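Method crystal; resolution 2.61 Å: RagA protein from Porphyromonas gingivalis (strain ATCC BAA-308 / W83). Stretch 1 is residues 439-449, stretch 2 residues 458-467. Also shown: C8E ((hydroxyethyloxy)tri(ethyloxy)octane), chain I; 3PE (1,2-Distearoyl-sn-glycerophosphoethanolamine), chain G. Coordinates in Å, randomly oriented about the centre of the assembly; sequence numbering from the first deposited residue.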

# COMPACT_ATOMS: atom_id res chain seq x y z
N SER A 439 9.45 4.63 11.56
CA SER A 439 8.37 5.50 11.97
C SER A 439 8.87 6.92 12.02
O SER A 439 9.92 7.20 12.62
CB SER A 439 7.81 5.09 13.34
OG SER A 439 6.70 4.23 13.19
N HIS A 440 8.12 7.83 11.40
CA HIS A 440 8.41 9.25 11.47
C HIS A 440 7.36 9.86 12.40
O HIS A 440 6.20 10.04 12.01
CB HIS A 440 8.44 9.87 10.08
CG HIS A 440 9.53 9.31 9.20
ND1 HIS A 440 9.36 9.08 7.86
CD2 HIS A 440 10.79 8.91 9.50
CE1 HIS A 440 10.47 8.57 7.36
NE2 HIS A 440 11.35 8.46 8.34
N GLN A 441 7.78 10.15 13.63
CA GLN A 441 6.95 10.74 14.66
C GLN A 441 7.19 12.24 14.71
O GLN A 441 8.34 12.69 14.79
CB GLN A 441 7.25 10.14 16.04
CG GLN A 441 6.27 10.54 17.12
CD GLN A 441 4.87 10.00 16.84
OE1 GLN A 441 4.73 8.96 16.16
NE2 GLN A 441 3.84 10.69 17.34
N ALA A 442 6.11 13.01 14.66
CA ALA A 442 6.16 14.44 14.92
C ALA A 442 5.02 14.80 15.86
O ALA A 442 3.90 14.30 15.72
CB ALA A 442 6.04 15.26 13.67
N ASN A 443 5.32 15.67 16.80
CA ASN A 443 4.38 16.10 17.83
C ASN A 443 4.51 17.61 17.92
O ASN A 443 5.56 18.12 18.32
CB ASN A 443 4.69 15.42 19.17
CG ASN A 443 4.90 13.91 19.03
OD1 ASN A 443 3.99 13.16 18.63
ND2 ASN A 443 6.10 13.45 19.38
N VAL A 444 3.46 18.32 17.51
CA VAL A 444 3.56 19.75 17.23
C VAL A 444 2.56 20.48 18.11
O VAL A 444 1.37 20.55 17.78
CB VAL A 444 3.32 20.04 15.74
CG1 VAL A 444 3.61 21.48 15.42
CG2 VAL A 444 4.21 19.18 14.89
N ASN A 445 3.02 21.01 19.24
CA ASN A 445 2.17 21.63 20.25
C ASN A 445 2.47 23.12 20.29
O ASN A 445 3.63 23.51 20.34
CB ASN A 445 2.42 21.03 21.63
CG ASN A 445 2.87 19.59 21.55
OD1 ASN A 445 4.06 19.31 21.58
ND2 ASN A 445 1.91 18.65 21.46
N GLY A 446 1.42 23.93 20.28
CA GLY A 446 1.56 25.35 20.51
C GLY A 446 0.50 25.82 21.48
O GLY A 446 -0.61 25.29 21.53
N PHE A 447 0.85 26.85 22.25
CA PHE A 447 -0.09 27.44 23.19
C PHE A 447 0.08 28.96 23.23
O PHE A 447 1.19 29.48 23.07
CB PHE A 447 0.05 26.86 24.62
CG PHE A 447 1.21 27.42 25.39
CD1 PHE A 447 1.09 28.62 26.10
CD2 PHE A 447 2.43 26.74 25.43
CE1 PHE A 447 2.18 29.14 26.80
CE2 PHE A 447 3.51 27.25 26.13
CZ PHE A 447 3.38 28.45 26.82
N ALA A 448 -1.04 29.65 23.45
CA ALA A 448 -1.07 31.08 23.69
C ALA A 448 -1.66 31.34 25.07
O ALA A 448 -2.63 30.69 25.47
CB ALA A 448 -1.90 31.81 22.64
N GLN A 449 -1.07 32.27 25.81
CA GLN A 449 -1.60 32.63 27.12
C GLN A 449 -1.87 34.13 27.14
O GLN A 449 -0.94 34.94 27.10
CB GLN A 449 -0.65 32.22 28.24
CG GLN A 449 -1.41 31.53 29.36
CD GLN A 449 -0.54 31.19 30.54
OE1 GLN A 449 -0.16 30.03 30.74
NE2 GLN A 449 -0.22 32.20 31.34
N LEU A 458 -6.42 33.24 30.00
CA LEU A 458 -7.07 32.46 28.95
C LEU A 458 -5.99 31.70 28.20
O LEU A 458 -5.19 32.31 27.49
CB LEU A 458 -7.85 33.36 27.99
CG LEU A 458 -8.55 34.56 28.62
CD1 LEU A 458 -9.17 35.42 27.55
CD2 LEU A 458 -9.62 34.08 29.56
N LYS A 459 -5.97 30.38 28.34
CA LYS A 459 -4.96 29.56 27.68
C LYS A 459 -5.59 28.79 26.53
O LYS A 459 -6.48 27.96 26.74
CB LYS A 459 -4.28 28.60 28.65
CG LYS A 459 -3.01 28.03 28.06
CD LYS A 459 -2.11 27.46 29.14
CE LYS A 459 -1.45 26.15 28.70
NZ LYS A 459 -0.49 25.65 29.72
N ALA A 460 -5.11 29.06 25.32
CA ALA A 460 -5.40 28.25 24.15
C ALA A 460 -4.19 27.36 23.88
O ALA A 460 -3.05 27.84 23.88
CB ALA A 460 -5.72 29.13 22.94
N GLN A 461 -4.44 26.07 23.67
CA GLN A 461 -3.37 25.12 23.43
C GLN A 461 -3.83 24.11 22.39
O GLN A 461 -4.98 23.66 22.40
CB GLN A 461 -2.94 24.41 24.73
CG GLN A 461 -2.02 23.22 24.49
CD GLN A 461 -1.01 23.01 25.59
OE1 GLN A 461 0.18 23.27 25.41
NE2 GLN A 461 -1.47 22.53 26.74
N ALA A 462 -2.94 23.78 21.46
CA ALA A 462 -3.35 22.96 20.34
C ALA A 462 -2.14 22.16 19.88
O ALA A 462 -1.01 22.66 19.93
CB ALA A 462 -3.93 23.80 19.19
N GLY A 463 -2.39 20.93 19.46
CA GLY A 463 -1.31 20.06 19.05
C GLY A 463 -1.83 18.96 18.16
O GLY A 463 -3.01 18.58 18.22
N VAL A 464 -0.95 18.44 17.31
CA VAL A 464 -1.23 17.25 16.53
C VAL A 464 -0.00 16.36 16.62
O VAL A 464 1.13 16.84 16.53
CB VAL A 464 -1.58 17.59 15.07
CG1 VAL A 464 -0.49 18.44 14.40
CG2 VAL A 464 -1.86 16.33 14.27
N ASP A 465 -0.23 15.09 16.90
CA ASP A 465 0.81 14.08 16.92
C ASP A 465 0.61 13.23 15.68
O ASP A 465 -0.47 12.67 15.47
CB ASP A 465 0.73 13.22 18.18
CG ASP A 465 1.24 13.94 19.39
OD1 ASP A 465 1.43 15.17 19.31
OD2 ASP A 465 1.44 13.29 20.43
N ILE A 466 1.65 13.12 14.86
CA ILE A 466 1.55 12.42 13.59
C ILE A 466 2.53 11.26 13.60
O ILE A 466 3.70 11.41 13.97
CB ILE A 466 1.80 13.37 12.41
CG1 ILE A 466 0.81 14.53 12.46
CG2 ILE A 466 1.68 12.63 11.08
CD1 ILE A 466 0.92 15.48 11.27
N THR A 467 2.03 10.09 13.23
CA THR A 467 2.87 8.91 13.05
C THR A 467 2.68 8.43 11.62
O THR A 467 1.53 8.22 11.19
CB THR A 467 2.51 7.79 14.03
OG1 THR A 467 2.37 8.30 15.37
CG2 THR A 467 3.57 6.71 14.00
C1 C8E I . 21.29 11.74 16.72
C2 C8E I . 20.80 12.82 15.76
C3 C8E I . 19.41 13.37 16.09
C4 C8E I . 18.57 13.65 14.84
C5 C8E I . 17.07 13.46 15.09
C6 C8E I . 16.15 14.45 14.35
C7 C8E I . 14.67 14.02 14.45
C8 C8E I . 13.88 14.40 13.19
O9 C8E I . 12.74 13.57 13.02
C10 C8E I . 11.53 14.27 12.75
C11 C8E I . 10.52 13.36 12.04
O12 C8E I . 9.35 14.06 11.63
C13 C8E I . 8.60 13.43 10.60
C14 C8E I . 7.10 13.73 10.79
O15 C8E I . 6.26 13.55 9.66
C16 C8E I . 5.67 14.77 9.23
C17 C8E I . 5.11 15.65 10.36
O18 C8E I . 4.82 16.99 9.95
C19 C8E I . 4.06 17.74 10.88
C20 C8E I . 3.42 18.97 10.21
O21 C8E I . 2.86 19.90 11.13
C1 3PE G . -16.13 20.01 16.93
C2 3PE G . -15.29 21.15 17.46
C3 3PE G . -15.70 21.45 18.91
O31 3PE G . -15.03 22.59 19.39
O32 3PE G . -16.95 23.58 19.98
C31 3PE G . -15.80 23.71 19.75
C32 3PE G . -15.16 25.11 19.81
C33 3PE G . -14.91 25.61 21.24
C34 3PE G . -14.49 27.08 21.22
C35 3PE G . -12.99 27.28 21.43
C36 3PE G . -12.74 28.51 22.30
C37 3PE G . -11.39 29.17 21.99
C38 3PE G . -11.19 30.37 22.91
C39 3PE G . -9.77 30.91 22.77
C3A 3PE G . -9.42 31.81 23.95
C3B 3PE G . -7.90 31.81 24.16
O21 3PE G . -13.97 20.71 17.31
O22 3PE G . -12.85 21.87 15.75
C21 3PE G . -13.04 21.68 16.90
C22 3PE G . -12.24 22.50 17.92
C23 3PE G . -11.29 23.49 17.23
C24 3PE G . -11.31 24.79 18.04
C25 3PE G . -9.92 25.24 18.49
C26 3PE G . -9.93 26.75 18.79
C27 3PE G . -8.49 27.25 18.95
C28 3PE G . -8.45 28.75 19.26
C29 3PE G . -7.01 29.22 19.54
C2A 3PE G . -6.75 30.63 19.00
C2B 3PE G . -5.92 31.52 19.94
C2C 3PE G . -4.92 32.37 19.13
C2D 3PE G . -4.10 33.37 19.97

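What holds the two strands side by side? They run antiparallel, 169° between their directions, and their backbones pair through eight hydrogen bonds. Ala442 N reaches Ile466 O at 3.0 Å and Ile466 N returns to Ala442 O at 2.7 Å; Val444 pairs likewise with Val464, Gly446 with Ala462 and Ala448 with Ala460. The longest of the eight is Val464 N to Val444 O, 3.2 Å. Between these pairs the CA atoms draw closer and add CA-H...O contacts, such as Gly463 CA to Val444 O at 3.0 Å.

Which side chains add polar contacts? Thr467 OG1 donates to Gln441 OE1 at 2.6 Å, a short bond; the Gln441 side chain, t at chi1 and p at chi2, carries its end nearer to the other strand. Both residues lie on the face that also carries Asn443 and Asp465, a polar cluster largely buried.

How is the rest of that face filled? At Gly463 a side chain would have little space: an ideal CB would clash with Asn445 ND2, 2.9 Å away, although the Asn445 side chain is poorly ordered. Farther along, Phe447 packs its CB 3.7 Å from Gln461 OE1, and its ring lies near the Lys459 chain. Lys459 NZ sits 5.1 Å from the ring centroid, at most a weak cation-pi attraction. Beyond it, the aliphatic Lys459 CD approaches Gln449 OE1 at 3.6 Å.

What covers the opposite face? Along each strand residues alternate between faces, so this one holds only alanines, Val444, Val464, Ile466 and the side-chain-free Gly446, with Val444 CB meeting Val464 CG1 at 4.3 Å. This surface suits greasy company: Ala442 CB lies 3.4 Å from C14 of the detergent C8E, and Ala460 CB lies 3.6 Å from C29 of the lipid 3PE. Against each other the two strands bury 824 Å², both sides summed.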